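Local coordinates for D-methionine-binding lipoprotein MetQ (Escherichia coli, PDB 4YAH) that binds methionine and delivers it to an ATP-driven methionine permease of the bacterial cell membrane, at residues F86-Y91 with D138-G143; T109-I114 with K223-V228; L182-L187 with V200-Y205. All blocks are in the same frame, centred on the assembly; numbering follows the deposited sequence.

Contact 1 of 3, residues F86-Y91 with D138-G143; sequences FQHKPY and DPTNLG. With MET (methionine), chain B.
His-88, Pro-90 and Tyr-91 meet Asp-138, Thr-140 and Asn-141 where two helices begin beside the thioether of the bound methionine. Upstream, Phe-86 brings ring atom CE1 to 3.8 Å from MET CE. Gln-87 adds its CB to the same methyl's surroundings, while its amide oxygen is occupied by Asn-73. His-88 carries the polar bond of the contact. Its NE2 donates tip to tip to Asn-141 OD1 (3.0 Å, 167° at the hydrogen); the acceptor lies in the imidazole plane, whereas the donor stands 36° above the amide's carbonyl plane. On the far side of the same ring, ND1 accepts from Tyr-91 N at 3.2 Å, capping helix 89-99, a pairing consistent with a neutral imidazole protonated at NE2. MET SD sits over one face of this ring, 3.4 Å from NE2. This is the interlobe cleft of a periplasmic binding protein of the type II class, in which each lobe contributes residues to enclose the ligand. Pro-90 packs its carbonyl oxygen 3.3 Å from Thr-140 CG2. Tyr-91, with CG anti to the backbone N (chi1 -172°), puts one ring face against the ligand's methyl, MET CE lying 3.6 Å from the ring plane, near the centre. Asp-138 OD2 approaches this ring at its edge, 3.5 Å from Tyr-91 CD1. That oxygen also accepts from Asn-141 N, capping helix 139-151, and from Asn-141 ND2 at 2.9 Å on its syn side, a second-shell grip that orients the amide facing His-88.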
loop_
_atom_site.group_PDB
_atom_site.type_symbol
_atom_site.label_atom_id
_atom_site.label_comp_id
_atom_site.label_asym_id
_atom_site.label_seq_id
_atom_site.Cartn_x
_atom_site.Cartn_y
_atom_site.Cartn_z
ATOM N N PHE A 86 1.438 6.171 4.323
ATOM C CA PHE A 86 1.563 4.757 3.973
ATOM C C PHE A 86 0.285 4.027 3.579
ATOM O O PHE A 86 0.366 2.872 3.170
ATOM C CB PHE A 86 2.180 3.986 5.155
ATOM C CG PHE A 86 1.174 3.581 6.204
ATOM C CD1 PHE A 86 0.654 2.301 6.218
ATOM C CD2 PHE A 86 0.722 4.491 7.156
ATOM C CE1 PHE A 86 -0.281 1.924 7.159
ATOM C CE2 PHE A 86 -0.212 4.114 8.101
ATOM C CZ PHE A 86 -0.710 2.835 8.107
ATOM N N GLN A 87 -0.880 4.654 3.734
ATOM C CA GLN A 87 -2.149 3.936 3.588
ATOM C C GLN A 87 -3.096 4.604 2.594
ATOM O O GLN A 87 -3.002 5.798 2.333
ATOM C CB GLN A 87 -2.832 3.803 4.961
ATOM C CG GLN A 87 -3.451 5.094 5.477
ATOM C CD GLN A 87 -3.661 5.085 6.981
ATOM O OE1 GLN A 87 -4.433 4.274 7.519
ATOM N NE2 GLN A 87 -2.994 6.006 7.670
ATOM N N HIS A 88 -3.992 3.808 2.006
ATOM C CA HIS A 88 -5.039 4.351 1.158
ATOM C C HIS A 88 -6.310 4.567 1.991
ATOM O O HIS A 88 -6.352 4.181 3.166
ATOM C CB HIS A 88 -5.305 3.441 -0.078
ATOM C CG HIS A 88 -5.446 1.975 0.214
ATOM N ND1 HIS A 88 -6.418 1.453 1.044
ATOM C CD2 HIS A 88 -4.750 0.912 -0.260
ATOM C CE1 HIS A 88 -6.295 0.139 1.088
ATOM N NE2 HIS A 88 -5.295 -0.216 0.297
ATOM N N LYS A 89 -7.336 5.188 1.401
ATOM C CA LYS A 89 -8.494 5.601 2.187
ATOM C C LYS A 89 -9.342 4.428 2.657
ATOM O O LYS A 89 -9.835 4.453 3.772
ATOM C CB LYS A 89 -9.386 6.595 1.420
ATOM C CG LYS A 89 -10.450 7.199 2.346
ATOM C CD LYS A 89 -11.143 8.405 1.762
ATOM C CE LYS A 89 -12.228 8.915 2.728
ATOM N NZ LYS A 89 -13.392 7.969 2.764
ATOM N N PRO A 90 -9.526 3.386 1.819
ATOM C CA PRO A 90 -10.276 2.264 2.395
ATOM C C PRO A 90 -9.624 1.714 3.664
ATOM O O PRO A 90 -10.323 1.398 4.634
ATOM C CB PRO A 90 -10.282 1.241 1.262
ATOM C CG PRO A 90 -10.258 2.072 0.030
ATOM C CD PRO A 90 -9.339 3.233 0.368
ATOM N N TYR A 91 -8.302 1.615 3.657
ATOM C CA TYR A 91 -7.573 1.124 4.816
ATOM C C TYR A 91 -7.792 2.049 6.010
ATOM O O TYR A 91 -8.058 1.590 7.122
ATOM C CB TYR A 91 -6.089 1.015 4.520
ATOM C CG TYR A 91 -5.336 0.338 5.634
ATOM C CD1 TYR A 91 -5.211 -1.047 5.656
ATOM C CD2 TYR A 91 -4.769 1.067 6.676
ATOM C CE1 TYR A 91 -4.519 -1.696 6.672
ATOM C CE2 TYR A 91 -4.081 0.429 7.692
ATOM C CZ TYR A 91 -3.968 -0.960 7.685
ATOM O OH TYR A 91 -3.299 -1.634 8.684
ATOM N N ASP A 138 -5.566 -8.139 5.871
ATOM C CA ASP A 138 -6.352 -7.028 6.407
ATOM C C ASP A 138 -7.549 -6.808 5.479
ATOM O O ASP A 138 -7.455 -7.048 4.273
ATOM C CB ASP A 138 -5.493 -5.769 6.534
ATOM C CG ASP A 138 -4.954 -5.312 5.203
ATOM O OD1 ASP A 138 -3.954 -5.923 4.732
ATOM O OD2 ASP A 138 -5.560 -4.375 4.619
ATOM N N PRO A 139 -8.696 -6.375 6.026
ATOM C CA PRO A 139 -9.933 -6.444 5.221
ATOM C C PRO A 139 -9.903 -5.740 3.875
ATOM O O PRO A 139 -10.434 -6.312 2.907
ATOM C CB PRO A 139 -10.977 -5.778 6.124
ATOM C CG PRO A 139 -10.476 -5.999 7.493
ATOM C CD PRO A 139 -8.963 -5.930 7.401
ATOM N N THR A 140 -9.327 -4.547 3.780
ATOM C CA THR A 140 -9.436 -3.821 2.522
ATOM C C THR A 140 -8.421 -4.333 1.494
ATOM O O THR A 140 -8.722 -4.357 0.297
ATOM C CB THR A 140 -9.283 -2.304 2.697
ATOM O OG1 THR A 140 -7.995 -1.968 3.206
ATOM C CG2 THR A 140 -10.344 -1.791 3.636
ATOM N N ASN A 141 -7.239 -4.763 1.923
ATOM C CA ASN A 141 -6.282 -5.244 0.921
ATOM C C ASN A 141 -6.589 -6.683 0.561
ATOM O O ASN A 141 -6.325 -7.104 -0.564
ATOM C CB ASN A 141 -4.850 -5.046 1.400
ATOM C CG ASN A 141 -4.437 -3.583 1.331
ATOM O OD1 ASN A 141 -4.287 -3.012 0.249
ATOM N ND2 ASN A 141 -4.290 -2.965 2.487
ATOM N N LEU A 142 -7.189 -7.418 1.490
ATOM C CA LEU A 142 -7.749 -8.720 1.168
ATOM C C LEU A 142 -8.827 -8.571 0.088
ATOM O O LEU A 142 -8.810 -9.275 -0.930
ATOM C CB LEU A 142 -8.340 -9.384 2.407
ATOM C CG LEU A 142 -9.162 -10.656 2.129
ATOM C CD1 LEU A 142 -8.296 -11.690 1.459
ATOM C CD2 LEU A 142 -9.751 -11.190 3.411
ATOM N N GLY A 143 -9.767 -7.659 0.315
ATOM C CA GLY A 143 -10.871 -7.469 -0.609
ATOM C C GLY A 143 -10.331 -7.085 -1.960
ATOM O O GLY A 143 -10.722 -7.619 -2.988
HETATM N N MET B . 1.129 1.196 -0.238
HETATM C CA MET B . 0.048 0.232 -0.027
HETATM C C MET B . -0.714 0.047 -1.316
HETATM O O MET B . -1.093 1.054 -1.925
HETATM C CB MET B . -0.901 0.710 1.076
HETATM C CG MET B . -1.946 -0.312 1.495
HETATM S SD MET B . -3.065 0.267 2.787
HETATM C CE MET B . -1.980 0.199 4.212
HETATM O OXT MET B . -0.973 -1.099 -1.734
#

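Contact 2 of 3, residues T109-I114 with K223-V228; sequences TFVYPI and KESPYV. With MET (methionine), chain B.
One water joins Tyr-112 and Tyr-227 to the carboxylate of the bound methionine. It accepts from Tyr-112 N at 2.9 Å and donates toward Tyr-227 O at 2.8 Å and toward MET O at 2.7 Å. More acceptors surround it than its two protons can serve at once, so these donations are probably shared. Through this water the main chain of both segments, rather than any side chain, reaches the ligand's acid group. Tyr-112 CD2 comes to 3.8 Å from MET N, and Phe-110 CB lies against one face of the Tyr-112 ring.

Direct packing is apolar and centres on Val-111, whose two methyls serve different parts of 223-228. CG2 meets Val-228 CB at 3.7 Å, the two side chains crossing at about a right angle. CG1, anti to the backbone N (chi1 -176°), reaches the other way and comes to rest 3.7 Å from Ser-225 OG and close to the carbonyl oxygen of Lys-223. Ser-225 OG also accepts from Tyr-227 N at 3.2 Å, an ST turn. Farther along, Pro-113 CG touches Lys-223 CA at 4.0 Å.

Both segments belong to the connections that run between the two lobes, the hinge of this class of binding protein. Segment 109-114 leaves strand 103-111, which pairs with strands 229-234 and 268-269, and heads for strand 115-117 of the other sheet; segment 223-228 returns from strand 219-220 to strand 229-234, while Phe-110 packs on helices 241-250 and 253-262.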
loop_
_atom_site.group_PDB
_atom_site.type_symbol
_atom_site.label_atom_id
_atom_site.label_comp_id
_atom_site.label_asym_id
_atom_site.label_seq_id
_atom_site.Cartn_x
_atom_site.Cartn_y
_atom_site.Cartn_z
ATOM N N THR A 109 -0.905 10.914 -2.099
ATOM C CA THR A 109 0.440 10.675 -2.596
ATOM C C THR A 109 0.310 9.921 -3.921
ATOM O O THR A 109 -0.083 10.532 -4.925
ATOM C CB THR A 109 1.308 9.930 -1.546
ATOM O OG1 THR A 109 0.705 8.678 -1.195
ATOM C CG2 THR A 109 1.463 10.789 -0.272
ATOM N N PHE A 110 0.596 8.614 -3.936
ATOM C CA PHE A 110 0.533 7.835 -5.176
ATOM C C PHE A 110 -0.465 6.691 -5.113
ATOM O O PHE A 110 -0.753 6.157 -4.039
ATOM C CB PHE A 110 1.911 7.256 -5.542
ATOM C CG PHE A 110 2.986 8.293 -5.643
ATOM C CD1 PHE A 110 3.153 9.027 -6.807
ATOM C CD2 PHE A 110 3.825 8.540 -4.572
ATOM C CE1 PHE A 110 4.140 9.994 -6.897
ATOM C CE2 PHE A 110 4.816 9.518 -4.652
ATOM C CZ PHE A 110 4.972 10.238 -5.820
ATOM N N VAL A 111 -0.989 6.317 -6.280
ATOM C CA VAL A 111 -1.628 5.015 -6.439
ATOM C C VAL A 111 -0.511 4.023 -6.782
ATOM O O VAL A 111 0.351 4.333 -7.605
ATOM C CB VAL A 111 -2.688 4.990 -7.555
ATOM C CG1 VAL A 111 -3.385 3.631 -7.603
ATOM C CG2 VAL A 111 -3.709 6.106 -7.390
ATOM N N TYR A 112 -0.537 2.847 -6.149
ATOM C CA TYR A 112 0.446 1.784 -6.369
ATOM C C TYR A 112 -0.301 0.549 -6.848
ATOM O O TYR A 112 -0.692 -0.287 -6.037
ATOM C CB TYR A 112 1.204 1.475 -5.086
ATOM C CG TYR A 112 2.096 2.575 -4.576
ATOM C CD1 TYR A 112 3.262 2.914 -5.244
ATOM C CD2 TYR A 112 1.793 3.237 -3.401
ATOM C CE1 TYR A 112 4.105 3.904 -4.756
ATOM C CE2 TYR A 112 2.632 4.229 -2.899
ATOM C CZ TYR A 112 3.780 4.555 -3.592
ATOM O OH TYR A 112 4.622 5.520 -3.118
ATOM N N PRO A 113 -0.554 0.453 -8.165
ATOM C CA PRO A 113 -1.386 -0.665 -8.624
ATOM C C PRO A 113 -0.764 -1.997 -8.215
ATOM O O PRO A 113 0.428 -2.219 -8.399
ATOM C CB PRO A 113 -1.430 -0.473 -10.144
ATOM C CG PRO A 113 -1.231 1.033 -10.333
ATOM C CD PRO A 113 -0.191 1.357 -9.267
ATOM N N ILE A 114 -1.571 -2.841 -7.596
ATOM C CA ILE A 114 -1.057 -4.044 -6.972
ATOM C C ILE A 114 -0.975 -5.172 -7.999
ATOM O O ILE A 114 -1.750 -5.217 -8.953
ATOM C CB ILE A 114 -1.924 -4.454 -5.773
ATOM C CG1 ILE A 114 -1.147 -5.370 -4.836
ATOM C CG2 ILE A 114 -3.259 -5.039 -6.224
ATOM C CD1 ILE A 114 -1.854 -5.571 -3.497
ATOM N N LYS A 223 -4.692 1.074 -13.195
ATOM C CA LYS A 223 -4.257 2.326 -12.561
ATOM C C LYS A 223 -5.423 3.051 -11.883
ATOM O O LYS A 223 -5.256 3.659 -10.821
ATOM C CB LYS A 223 -3.611 3.266 -13.580
ATOM C CG LYS A 223 -2.272 2.789 -14.118
ATOM C CD LYS A 223 -1.745 3.732 -15.198
ATOM C CE LYS A 223 -0.649 3.078 -16.033
ATOM N NZ LYS A 223 0.532 2.678 -15.213
ATOM N N GLU A 224 -6.591 3.004 -12.512
ATOM C CA GLU A 224 -7.788 3.612 -11.944
ATOM C C GLU A 224 -8.384 2.738 -10.856
ATOM O O GLU A 224 -8.958 1.686 -11.116
ATOM C CB GLU A 224 -8.845 3.872 -13.029
ATOM C CG GLU A 224 -10.121 4.495 -12.478
ATOM C CD GLU A 224 -9.849 5.823 -11.790
ATOM O OE1 GLU A 224 -9.313 6.723 -12.467
ATOM O OE2 GLU A 224 -10.150 5.962 -10.577
ATOM N N SER A 225 -8.245 3.183 -9.617
ATOM C CA SER A 225 -8.725 2.419 -8.486
ATOM C C SER A 225 -8.961 3.362 -7.332
ATOM O O SER A 225 -8.544 4.502 -7.393
ATOM C CB SER A 225 -7.700 1.358 -8.071
ATOM O OG SER A 225 -6.674 1.988 -7.325
ATOM N N PRO A 226 -9.630 2.880 -6.283
ATOM C CA PRO A 226 -9.819 3.741 -5.115
ATOM C C PRO A 226 -8.631 3.772 -4.164
ATOM O O PRO A 226 -8.812 4.265 -3.051
ATOM C CB PRO A 226 -11.031 3.120 -4.425
ATOM C CG PRO A 226 -10.991 1.700 -4.802
ATOM C CD PRO A 226 -10.420 1.643 -6.180
ATOM N N TYR A 227 -7.455 3.300 -4.569
ATOM C CA TYR A 227 -6.401 3.031 -3.585
ATOM C C TYR A 227 -5.253 4.040 -3.574
ATOM O O TYR A 227 -4.139 3.711 -3.180
ATOM C CB TYR A 227 -5.865 1.601 -3.812
ATOM C CG TYR A 227 -6.958 0.563 -3.691
ATOM C CD1 TYR A 227 -7.563 0.302 -2.471
ATOM C CD2 TYR A 227 -7.398 -0.147 -4.796
ATOM C CE1 TYR A 227 -8.575 -0.616 -2.357
ATOM C CE2 TYR A 227 -8.408 -1.072 -4.692
ATOM C CZ TYR A 227 -8.983 -1.316 -3.479
ATOM O OH TYR A 227 -9.990 -2.246 -3.386
ATOM N N VAL A 228 -5.523 5.298 -3.926
ATOM C CA VAL A 228 -4.486 6.307 -3.801
ATOM C C VAL A 228 -4.062 6.368 -2.331
ATOM O O VAL A 228 -4.906 6.330 -1.430
ATOM C CB VAL A 228 -4.954 7.690 -4.315
ATOM C CG1 VAL A 228 -6.049 8.281 -3.424
ATOM C CG2 VAL A 228 -3.773 8.618 -4.460
HETATM N N MET B . 1.129 1.196 -0.238
HETATM C CA MET B . 0.048 0.232 -0.027
HETATM C C MET B . -0.714 0.047 -1.316
HETATM O O MET B . -1.093 1.054 -1.925
HETATM C CB MET B . -0.901 0.710 1.076
HETATM C CG MET B . -1.946 -0.312 1.495
HETATM S SD MET B . -3.065 0.267 2.787
HETATM C CE MET B . -1.980 0.199 4.212
HETATM O OXT MET B . -0.973 -1.099 -1.734
HETATM O O HOH W 1 -2.376 1.762 -4.196
#

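Contact 3 of 3, residues L182-L187 with V200-Y205; sequences LEAPQL and VINTTY. With MET (methionine), chain B.
Tyr-205 lays its ring flat against Ala-184 and Pro-185, and its atoms can be followed outward one by one. From CB, which points toward segment 182-187, the ring begins at CG, close to both Pro-185 CA and the carbonyl oxygen of Ala-184. Along one side of the ring CD1 lies 3.6 Å from Ala-184 O and CE1 touches Ala-184 CB; along the other, CE2 meets Pro-185 CB at 3.7 Å, the proline and the Ala-184 carbonyl carbon lying over the same face. Across the middle runs a CH-pi contact: Pro-185 CA stands 3.7 Å from the centroid of the Tyr-205 ring and only 8° off its normal. The opposite face is taken by the CG2 methyl of Thr-204, so the ring is sandwiched. At the tip, OH rests beside Pro-185 CG and, though buried, has no polar partner in the model.

The architecture is that of the alpha/beta second lobe, whose central sheet has strand ends that furnish the ligand site, since strand 196-201 runs directly into Asn-202 and the short helix carrying Thr-204. Asn-202 is held from two sides. Its OD1 receives a hydrogen bond at 2.7 Å from a water that also donates to Ala-184 O and accepts from Asn-202 N, a bridge between the segments. The other end, ND2, donates to MET OXT (2.8 Å, 167° at the hydrogen), with CG anti to its carbonyl carbon (chi1 -56°) carrying the amide toward the ligand; both bonds are consistent with the amide's orientation.

Farther along the segment, Leu-187 packs CB against Ile-201 CG2 at 3.8 Å, and its CD1 methyl lies near Val-200 O, another buried oxygen without a polar partner. Ile-201 CD1, on an extended chain, lies against the Leu-187 carbonyl oxygen.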
loop_
_atom_site.group_PDB
_atom_site.type_symbol
_atom_site.label_atom_id
_atom_site.label_comp_id
_atom_site.label_asym_id
_atom_site.label_seq_id
_atom_site.Cartn_x
_atom_site.Cartn_y
_atom_site.Cartn_z
ATOM N N LEU A 182 -2.197 -13.766 4.747
ATOM C CA LEU A 182 -0.982 -13.491 5.524
ATOM C C LEU A 182 -0.891 -12.020 5.855
ATOM O O LEU A 182 -1.449 -11.175 5.161
ATOM C CB LEU A 182 0.279 -13.903 4.751
ATOM C CG LEU A 182 0.321 -15.361 4.295
ATOM C CD1 LEU A 182 1.505 -15.594 3.360
ATOM C CD2 LEU A 182 0.365 -16.280 5.506
ATOM N N GLU A 183 -0.160 -11.704 6.913
ATOM C CA GLU A 183 0.166 -10.312 7.199
ATOM C C GLU A 183 0.932 -9.712 6.014
ATOM O O GLU A 183 1.872 -10.329 5.512
ATOM C CB GLU A 183 1.000 -10.219 8.479
ATOM C CG GLU A 183 0.292 -10.756 9.727
ATOM C CD GLU A 183 -0.702 -9.773 10.321
ATOM O OE1 GLU A 183 -0.444 -8.551 10.251
ATOM O OE2 GLU A 183 -1.743 -10.220 10.861
ATOM N N ALA A 184 0.544 -8.511 5.585
ATOM C CA ALA A 184 1.095 -7.914 4.372
ATOM C C ALA A 184 2.633 -7.990 4.284
ATOM O O ALA A 184 3.166 -8.291 3.221
ATOM C CB ALA A 184 0.632 -6.469 4.235
ATOM N N PRO A 185 3.362 -7.707 5.382
ATOM C CA PRO A 185 4.827 -7.731 5.250
ATOM C C PRO A 185 5.415 -9.115 5.027
ATOM O O PRO A 185 6.581 -9.204 4.676
ATOM C CB PRO A 185 5.323 -7.180 6.599
ATOM C CG PRO A 185 4.139 -6.505 7.206
ATOM C CD PRO A 185 2.945 -7.257 6.717
ATOM N N GLN A 186 4.624 -10.163 5.245
ATOM C CA GLN A 186 5.095 -11.531 5.084
ATOM C C GLN A 186 4.958 -11.993 3.653
ATOM O O GLN A 186 5.450 -13.070 3.315
ATOM C CB GLN A 186 4.319 -12.479 5.997
ATOM C CG GLN A 186 4.470 -12.150 7.470
ATOM C CD GLN A 186 5.886 -12.382 7.961
ATOM O OE1 GLN A 186 6.396 -13.503 7.894
ATOM N NE2 GLN A 186 6.538 -11.320 8.433
ATOM N N LEU A 187 4.296 -11.204 2.814
ATOM C CA LEU A 187 3.976 -11.706 1.471
ATOM C C LEU A 187 5.241 -11.926 0.599
ATOM O O LEU A 187 5.330 -12.928 -0.098
ATOM C CB LEU A 187 2.977 -10.775 0.790
ATOM C CG LEU A 187 1.522 -11.040 1.204
ATOM C CD1 LEU A 187 1.030 -12.322 0.518
ATOM C CD2 LEU A 187 1.338 -11.158 2.678
ATOM N N VAL A 200 -0.387 -12.108 -4.150
ATOM C CA VAL A 200 -0.742 -10.721 -4.435
ATOM C C VAL A 200 -0.078 -9.881 -3.349
ATOM O O VAL A 200 -0.372 -10.050 -2.174
ATOM C CB VAL A 200 -2.258 -10.498 -4.453
ATOM C CG1 VAL A 200 -2.577 -9.049 -4.729
ATOM C CG2 VAL A 200 -2.895 -11.366 -5.520
ATOM N N ILE A 201 0.828 -9.004 -3.764
ATOM C CA ILE A 201 1.733 -8.327 -2.840
ATOM C C ILE A 201 1.699 -6.820 -3.039
ATOM O O ILE A 201 1.897 -6.332 -4.147
ATOM C CB ILE A 201 3.195 -8.791 -3.018
ATOM C CG1 ILE A 201 3.266 -10.318 -3.084
ATOM C CG2 ILE A 201 4.058 -8.262 -1.895
ATOM C CD1 ILE A 201 4.687 -10.900 -3.216
ATOM N N ASN A 202 1.458 -6.077 -1.961
ATOM C CA ASN A 202 1.573 -4.633 -2.040
ATOM C C ASN A 202 2.941 -4.232 -2.551
ATOM O O ASN A 202 3.952 -4.765 -2.131
ATOM C CB ASN A 202 1.354 -3.974 -0.674
ATOM C CG ASN A 202 0.033 -4.352 -0.044
ATOM O OD1 ASN A 202 -0.066 -5.357 0.663
ATOM N ND2 ASN A 202 -0.993 -3.537 -0.279
ATOM N N THR A 203 2.974 -3.241 -3.421
ATOM C CA THR A 203 4.235 -2.791 -3.975
ATOM C C THR A 203 5.200 -2.310 -2.895
ATOM O O THR A 203 6.406 -2.416 -3.088
ATOM C CB THR A 203 3.981 -1.710 -5.012
ATOM O OG1 THR A 203 3.069 -2.234 -5.981
ATOM C CG2 THR A 203 5.260 -1.303 -5.709
ATOM N N THR A 204 4.657 -1.836 -1.765
ATOM C CA THR A 204 5.434 -1.521 -0.547
ATOM C C THR A 204 6.476 -2.599 -0.243
ATOM O O THR A 204 7.659 -2.330 -0.063
ATOM C CB THR A 204 4.533 -1.432 0.701
ATOM O OG1 THR A 204 3.409 -0.579 0.452
ATOM C CG2 THR A 204 5.313 -0.913 1.895
ATOM N N TYR A 205 5.982 -3.828 -0.175
ATOM C CA TYR A 205 6.786 -4.974 0.227
ATOM C C TYR A 205 7.405 -5.704 -0.964
ATOM O O TYR A 205 8.524 -6.192 -0.845
ATOM C CB TYR A 205 5.929 -5.899 1.100
ATOM C CG TYR A 205 5.403 -5.176 2.336
ATOM C CD1 TYR A 205 4.059 -4.852 2.461
ATOM C CD2 TYR A 205 6.268 -4.818 3.367
ATOM C CE1 TYR A 205 3.584 -4.169 3.579
ATOM C CE2 TYR A 205 5.804 -4.132 4.498
ATOM C CZ TYR A 205 4.458 -3.821 4.589
ATOM O OH TYR A 205 3.976 -3.156 5.706
HETATM N N MET B . 1.129 1.196 -0.238
HETATM C CA MET B . 0.048 0.232 -0.027
HETATM C C MET B . -0.714 0.047 -1.316
HETATM O O MET B . -1.093 1.054 -1.925
HETATM C CB MET B . -0.901 0.710 1.076
HETATM C CG MET B . -1.946 -0.312 1.495
HETATM S SD MET B . -3.065 0.267 2.787
HETATM C CE MET B . -1.980 0.199 4.212
HETATM O OXT MET B . -0.973 -1.099 -1.734
HETATM O O HOH W 2 1.890 -7.181 0.856
#

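From the N terminus, segment 86-91 opens first, at the end of strand 83-88 in the first lobe. Segment 109-114 follows, where the chain leaves that lobe, before 138-143 closes contact 1 from the second lobe; contacts 1 and 2 therefore cross. Contact 3 then opens and closes entirely within the second lobe, a short loop nested inside the long one that contact 2 completes when 223-228 returns toward strand 229-234. Contact 1 thus spans the cleft, contact 2 pairs the two hinge connections, and contact 3 joins the loop after strand 178-182 to the end of strand 196-201 and the helix that follows. Methionine touches all three, and His-88 packs on Tyr-227 while Ile-114 packs on Ile-201.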